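Local atomic coordinates of aspartate carbamoyltransferase (Leishmania major, PDB entry 7K46), a protein that probably catalyses transfer of the carbamoyl group from carbamoyl phosphate to aspartate, a committed step of pyrimidine biosynthesis. Residues F21-I26 and H185-L189; P6-G12 and I321-S327; L276-A281 and D301-A305. All blocks are in the same frame, centred on the assembly; numbering follows the deposited sequence.

Contact 1: F21-I26 and H185-L189; sequences FSRADI and HNFAL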
# COMPACT_ATOMS: atom_id res chain seq x y z
N PHE A 21 2.08 16.69 26.67
CA PHE A 21 3.31 16.15 27.25
C PHE A 21 3.96 17.13 28.23
O PHE A 21 3.95 18.34 28.00
CB PHE A 21 4.30 15.80 26.15
CG PHE A 21 3.77 14.76 25.20
CD1 PHE A 21 3.44 13.49 25.66
CD2 PHE A 21 3.58 15.05 23.86
CE1 PHE A 21 2.95 12.51 24.79
CE2 PHE A 21 3.09 14.08 22.98
CZ PHE A 21 2.77 12.82 23.45
N SER A 22 4.55 16.59 29.30
CA SER A 22 5.39 17.37 30.19
C SER A 22 6.80 17.50 29.60
O SER A 22 7.17 16.79 28.67
CB SER A 22 5.48 16.71 31.56
OG SER A 22 6.10 15.45 31.44
N ARG A 23 7.59 18.41 30.17
CA ARG A 23 9.00 18.48 29.78
C ARG A 23 9.69 17.14 30.01
O ARG A 23 10.48 16.69 29.17
CB ARG A 23 9.70 19.62 30.53
CG ARG A 23 11.23 19.60 30.42
CD ARG A 23 11.72 19.80 28.98
NE ARG A 23 13.18 19.80 28.92
CZ ARG A 23 13.94 20.87 29.07
NH1 ARG A 23 13.43 22.07 29.24
NH2 ARG A 23 15.27 20.73 29.05
N ALA A 24 9.37 16.47 31.12
CA ALA A 24 9.94 15.15 31.39
C ALA A 24 9.57 14.14 30.31
O ALA A 24 10.42 13.34 29.90
CB ALA A 24 9.50 14.64 32.76
N ASP A 25 8.31 14.15 29.84
CA ASP A 25 7.90 13.29 28.73
C ASP A 25 8.74 13.57 27.49
O ASP A 25 9.16 12.65 26.77
CB ASP A 25 6.43 13.50 28.36
CG ASP A 25 5.44 13.06 29.44
OD1 ASP A 25 5.71 12.11 30.22
OD2 ASP A 25 4.34 13.67 29.46
N ILE A 26 8.93 14.85 27.18
CA ILE A 26 9.68 15.23 25.98
C ILE A 26 11.13 14.80 26.10
O ILE A 26 11.70 14.22 25.15
CB ILE A 26 9.55 16.75 25.74
CG1 ILE A 26 8.08 17.11 25.44
CG2 ILE A 26 10.47 17.20 24.60
CD1 ILE A 26 7.80 18.60 25.42
N HIS A 185 6.62 27.07 26.71
CA HIS A 185 6.11 26.43 27.91
C HIS A 185 7.14 25.51 28.54
O HIS A 185 7.15 25.35 29.77
CB HIS A 185 4.84 25.63 27.60
CG HIS A 185 4.14 25.14 28.83
ND1 HIS A 185 3.61 26.00 29.77
CD2 HIS A 185 3.90 23.89 29.28
CE1 HIS A 185 3.06 25.29 30.74
NE2 HIS A 185 3.22 24.01 30.47
N ASN A 186 8.00 24.88 27.74
CA ASN A 186 8.80 23.77 28.21
C ASN A 186 10.30 24.02 28.27
O ASN A 186 11.02 23.22 28.87
CB ASN A 186 8.56 22.53 27.34
CG ASN A 186 7.17 21.95 27.53
OD1 ASN A 186 6.85 21.42 28.59
ND2 ASN A 186 6.34 22.03 26.48
N PHE A 187 10.80 25.11 27.68
CA PHE A 187 12.23 25.29 27.55
C PHE A 187 12.64 26.71 27.93
O PHE A 187 11.91 27.68 27.70
CB PHE A 187 12.70 24.97 26.14
CG PHE A 187 12.50 23.54 25.75
CD1 PHE A 187 13.48 22.59 26.01
CD2 PHE A 187 11.32 23.13 25.14
CE1 PHE A 187 13.29 21.25 25.66
CE2 PHE A 187 11.13 21.80 24.78
CZ PHE A 187 12.12 20.86 25.05
N ALA A 188 13.84 26.81 28.51
CA ALA A 188 14.40 28.09 28.94
C ALA A 188 15.06 28.79 27.74
O ALA A 188 16.28 28.95 27.66
CB ALA A 188 15.39 27.87 30.07
N LEU A 189 14.21 29.20 26.80
CA LEU A 189 14.70 29.90 25.62
C LEU A 189 15.36 31.21 26.01
O LEU A 189 14.97 31.86 26.99
CB LEU A 189 13.55 30.19 24.66
CG LEU A 189 12.67 29.00 24.26
CD1 LEU A 189 11.59 29.51 23.32
CD2 LEU A 189 13.52 27.93 23.59
O HOH W 1 3.96 20.03 26.22
O HOH W 2 4.57 20.65 29.50
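This is a buried, largely polar contact between the two domains: the start of helix 23-41, on the carbamoyl-phosphate side, meets the end of helix 174-186, on the aspartate side. Arg23 and Asn186 face each other, their CA atoms 5.5 Å apart. The side chain of Arg23, bent at chi2 (p), reaches across so that its NH1 donates to Asn186 O, 2.7 Å away, at the helix end where Phe187 first leaves helical geometry. Arg23 also forms salt bridges to Asp27 in its own helix and to Asp160, in the loop before strand 163-167, so its charge ties together three parts of the chain. This two-domain layout is that of the aspartate/ornithine carbamoyltransferase fold. The guanidinium lies with one face over Phe187 (NH1 to CD1 3.3 Å), while Ile26 CG2 meets the ring edge at Phe187 CZ, 4.0 Å away. A capping box starts the first helix: Asp25 N donates to Ser22 OG (3.0 Å) and Ser22 N to Asp25 OD2 (2.9 Å). Beside the direct bond, two waters link Phe21 O to the Asn186 amide, one accepting from Asn186 ND2 (3.1 Å) and the other lying 2.6 Å from Asn186 OD1; ND2 also bonds to Leu182 O.

Contact 2: P6-G12 and I321-S327; sequences PVASLKG and ILFSVLS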
# COMPACT_ATOMS: atom_id res chain seq x y z
N PRO A 6 9.96 1.93 27.25
CA PRO A 6 8.95 2.84 26.71
C PRO A 6 8.71 4.02 27.65
O PRO A 6 8.95 3.93 28.86
CB PRO A 6 7.71 1.95 26.60
CG PRO A 6 7.89 0.94 27.68
CD PRO A 6 9.37 0.67 27.75
N VAL A 7 8.28 5.14 27.08
CA VAL A 7 7.84 6.28 27.88
C VAL A 7 6.46 5.93 28.42
O VAL A 7 5.46 5.97 27.69
CB VAL A 7 7.84 7.59 27.08
CG1 VAL A 7 7.45 8.77 28.00
CG2 VAL A 7 9.22 7.83 26.45
N ALA A 8 6.40 5.58 29.71
CA ALA A 8 5.21 4.93 30.24
C ALA A 8 3.96 5.80 30.16
O ALA A 8 2.85 5.27 30.03
CB ALA A 8 5.46 4.50 31.69
N SER A 9 4.11 7.13 30.22
CA SER A 9 2.92 7.98 30.21
C SER A 9 2.16 7.91 28.90
O SER A 9 0.98 8.28 28.86
CB SER A 9 3.31 9.43 30.49
OG SER A 9 4.20 9.91 29.50
N LEU A 10 2.80 7.45 27.82
CA LEU A 10 2.11 7.33 26.54
C LEU A 10 1.36 6.01 26.36
O LEU A 10 0.65 5.86 25.36
CB LEU A 10 3.09 7.49 25.37
CG LEU A 10 3.50 8.92 25.00
CD1 LEU A 10 4.46 9.50 26.02
CD2 LEU A 10 4.10 8.99 23.61
N LYS A 11 1.50 5.05 27.28
CA LYS A 11 0.97 3.72 27.03
C LYS A 11 -0.54 3.76 26.80
O LYS A 11 -1.30 4.25 27.64
CB LYS A 11 1.29 2.80 28.21
CG LYS A 11 0.77 1.37 28.02
CD LYS A 11 0.96 0.51 29.27
CE LYS A 11 0.47 -0.92 29.03
NZ LYS A 11 0.63 -1.79 30.23
N GLY A 12 -0.96 3.27 25.63
CA GLY A 12 -2.37 3.18 25.29
C GLY A 12 -3.07 4.51 25.09
O GLY A 12 -4.30 4.54 25.09
N ILE A 321 7.50 7.23 19.79
CA ILE A 321 6.10 7.42 20.19
C ILE A 321 5.31 6.13 20.01
O ILE A 321 4.63 5.67 20.93
CB ILE A 321 5.48 8.59 19.40
CG1 ILE A 321 6.11 9.92 19.85
CG2 ILE A 321 3.95 8.63 19.61
CD1 ILE A 321 5.79 11.10 18.95
N LEU A 322 5.37 5.53 18.81
CA LEU A 322 4.59 4.32 18.57
C LEU A 322 4.99 3.20 19.52
O LEU A 322 4.14 2.48 20.05
CB LEU A 322 4.75 3.85 17.12
CG LEU A 322 4.19 4.77 16.03
CD1 LEU A 322 4.71 4.34 14.65
CD2 LEU A 322 2.66 4.76 16.04
N PHE A 323 6.30 3.04 19.74
CA PHE A 323 6.80 2.03 20.68
C PHE A 323 6.23 2.25 22.07
O PHE A 323 5.84 1.29 22.76
CB PHE A 323 8.33 2.10 20.71
CG PHE A 323 8.98 1.13 21.64
CD1 PHE A 323 9.26 -0.17 21.23
CD2 PHE A 323 9.38 1.53 22.92
CE1 PHE A 323 9.89 -1.06 22.09
CE2 PHE A 323 10.01 0.65 23.78
CZ PHE A 323 10.26 -0.65 23.37
N SER A 324 6.16 3.50 22.51
CA SER A 324 5.68 3.80 23.85
C SER A 324 4.17 3.62 23.94
O SER A 324 3.65 3.12 24.94
CB SER A 324 6.09 5.22 24.24
OG SER A 324 7.51 5.36 24.25
N VAL A 325 3.45 4.01 22.89
CA VAL A 325 1.99 3.88 22.89
C VAL A 325 1.59 2.41 22.94
O VAL A 325 0.68 2.02 23.69
CB VAL A 325 1.40 4.59 21.66
CG1 VAL A 325 -0.08 4.19 21.45
CG2 VAL A 325 1.54 6.11 21.81
N LEU A 326 2.28 1.55 22.19
CA LEU A 326 1.84 0.19 21.95
C LEU A 326 2.58 -0.87 22.76
O LEU A 326 2.18 -2.04 22.73
CB LEU A 326 1.95 -0.15 20.46
CG LEU A 326 0.93 0.59 19.60
CD1 LEU A 326 1.15 0.26 18.12
CD2 LEU A 326 -0.50 0.26 20.05
N SER A 327 3.65 -0.53 23.47
CA SER A 327 4.35 -1.58 24.20
C SER A 327 3.57 -1.93 25.45
O SER A 327 3.10 -1.05 26.17
CB SER A 327 5.78 -1.16 24.53
OG SER A 327 6.62 -1.33 23.39
O HOH W 3 4.57 3.28 27.47
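Here the chain's two ends meet in the carbamoyl-phosphate half of the transferase fold: the N-terminal loop, with a 3-10 turn at 8-10, runs along the last turns of the C-terminal helix 309-326. Ser324 is central. Its m rotamer holds OG where it accepts from Val7 N at 2.9 Å, and the same OG bonds back to Ala320 O within the helix. Leu10 (m, p) turns its side chain to the helix, with CD2 4.0 Å from Ile321 CG2 and CB 4.1 Å from Val325 CG2. Phe323, with chi1 t, swings its ring back so that CE2 lies 3.9 Å from Pro6 CB, the ring edge facing Pro6 N. Lys11 is fully extended, its CG passing 3.8 Å from Ser327 O. Ser327 OG folds back to donate to Phe323 O (2.8 Å). A water joins Val7 O and Ser324 O, while Gly12, at positive phi, donates from its N to Val325 O at 2.8 Å.

Contact 3: L276-A281 and D301-A305; sequences LAHAKA and DDPRA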
# COMPACT_ATOMS: atom_id res chain seq x y z
N LEU A 276 23.74 33.26 5.05
CA LEU A 276 24.47 32.51 6.06
C LEU A 276 25.88 33.03 6.29
O LEU A 276 26.56 32.53 7.19
CB LEU A 276 24.54 31.03 5.69
CG LEU A 276 23.28 30.20 5.92
CD1 LEU A 276 23.63 28.72 5.84
CD2 LEU A 276 22.62 30.53 7.26
N ALA A 277 26.34 34.01 5.50
CA ALA A 277 27.67 34.58 5.71
C ALA A 277 27.79 35.19 7.10
O ALA A 277 28.89 35.24 7.67
CB ALA A 277 27.98 35.62 4.64
N HIS A 278 26.68 35.66 7.67
CA HIS A 278 26.67 36.26 9.00
C HIS A 278 26.25 35.30 10.10
O HIS A 278 26.20 35.70 11.26
CB HIS A 278 25.76 37.49 9.01
CG HIS A 278 26.20 38.58 8.08
ND1 HIS A 278 25.65 38.76 6.83
CD2 HIS A 278 27.15 39.54 8.22
CE1 HIS A 278 26.24 39.79 6.24
NE2 HIS A 278 27.15 40.28 7.06
N ALA A 279 25.96 34.04 9.77
CA ALA A 279 25.51 33.08 10.77
C ALA A 279 26.67 32.54 11.62
O ALA A 279 27.83 32.51 11.19
CB ALA A 279 24.78 31.91 10.10
N LYS A 280 26.33 32.12 12.84
CA LYS A 280 27.26 31.42 13.71
C LYS A 280 27.81 30.17 13.03
O LYS A 280 27.20 29.60 12.12
CB LYS A 280 26.56 30.98 15.01
CG LYS A 280 25.94 32.08 15.83
CD LYS A 280 25.30 31.51 17.08
CE LYS A 280 24.79 32.63 17.97
NZ LYS A 280 24.33 32.14 19.29
N ALA A 281 28.96 29.71 13.52
CA ALA A 281 29.45 28.39 13.12
C ALA A 281 28.55 27.29 13.66
O ALA A 281 28.24 26.33 12.95
CB ALA A 281 30.89 28.21 13.60
N ASP A 301 24.32 21.87 0.89
CA ASP A 301 25.49 21.10 1.32
C ASP A 301 26.20 21.72 2.52
O ASP A 301 27.23 21.19 2.95
CB ASP A 301 26.49 20.96 0.17
CG ASP A 301 25.95 20.15 -0.98
OD1 ASP A 301 25.17 19.20 -0.74
OD2 ASP A 301 26.29 20.48 -2.14
N ASP A 302 25.70 22.84 3.03
CA ASP A 302 26.29 23.45 4.21
C ASP A 302 26.03 22.57 5.43
O ASP A 302 24.90 22.11 5.62
CB ASP A 302 25.69 24.85 4.42
CG ASP A 302 26.42 25.67 5.47
OD1 ASP A 302 26.39 25.27 6.65
OD2 ASP A 302 27.02 26.71 5.13
N PRO A 303 27.03 22.33 6.28
CA PRO A 303 26.79 21.46 7.45
C PRO A 303 25.69 21.97 8.37
O PRO A 303 25.09 21.16 9.10
CB PRO A 303 28.15 21.45 8.16
CG PRO A 303 29.14 21.82 7.11
CD PRO A 303 28.43 22.78 6.20
N ARG A 304 25.38 23.26 8.34
CA ARG A 304 24.32 23.79 9.19
C ARG A 304 22.93 23.60 8.59
O ARG A 304 21.94 23.92 9.26
CB ARG A 304 24.60 25.28 9.44
CG ARG A 304 25.93 25.51 10.13
CD ARG A 304 26.40 26.97 10.02
NE ARG A 304 26.76 27.37 8.67
CZ ARG A 304 27.31 28.54 8.36
NH1 ARG A 304 27.60 29.43 9.29
NH2 ARG A 304 27.57 28.82 7.08
N ALA A 305 22.84 23.10 7.37
CA ALA A 305 21.54 22.86 6.74
C ALA A 305 20.98 21.56 7.31
O ALA A 305 21.39 20.47 6.91
CB ALA A 305 21.67 22.80 5.22
O HOH W 4 28.98 31.89 8.66
O HOH W 5 29.13 31.12 6.00
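Two type I beta turns, 276-279 and 302-305, lie near the surface of the aspartate-binding domain, a Rossmann-like parallel sheet flanked by helices. They precede and follow strand 284-286, at one edge of that sheet, and Arg304 joins them. Its guanidinium reaches over to the loop, where NH1 donates to Lys280 O at 2.9 Å; Ala279 O also lies near the guanidinium plane. The group is held in aim from its own side by Asp302: Arg304 NE bonds to Asp302 OD1 and NH2 to OD2, each at 2.9 Å, a two-pronged salt bridge. Asp302 OD1 also accepts from Arg304 N (2.8 Å), an Asx turn that fixes the carboxylate beside the arginine backbone. Leu276 points its side chain toward this ion pair, with CD1 4.0 Å from Asp302 OD2 and CB 4.0 Å from Arg304 NH2, while Ile299 packs against it. Ala281 contributes mainly backbone, its O lying 3.5 Å from Arg304 CD. Waters extend the arginine's reach: one accepts from Arg304 NH1 and contacts both Leu276 O and Ala279 O, and another accepts from Arg304 NH2 at 3.0 Å while donating to Leu276 O at 3.2 Å.

How the contacts relate
Contacts 1 and 2 are neighbours, with centres 18 Å apart, and they touch directly: Asp25 OD1 lies 2.8 Å from Ser9 OG, a probable hydrogen bond, and Phe21 CE1 packs 3.6 Å from Leu10 CD1. The N-terminal loop therefore links the joined chain ends of contact 2 to the domain interface of contact 1. Contact 3 stands apart in the aspartate-binding domain, 27 Å from contact 1 and 37 Å from contact 2, centre to centre; its nearest atoms stay about 11 and 22 Å away. In this family the active site lies in the cleft between the domains, completed by a neighbouring subunit, so contact 1 probably bears most on their relative placement.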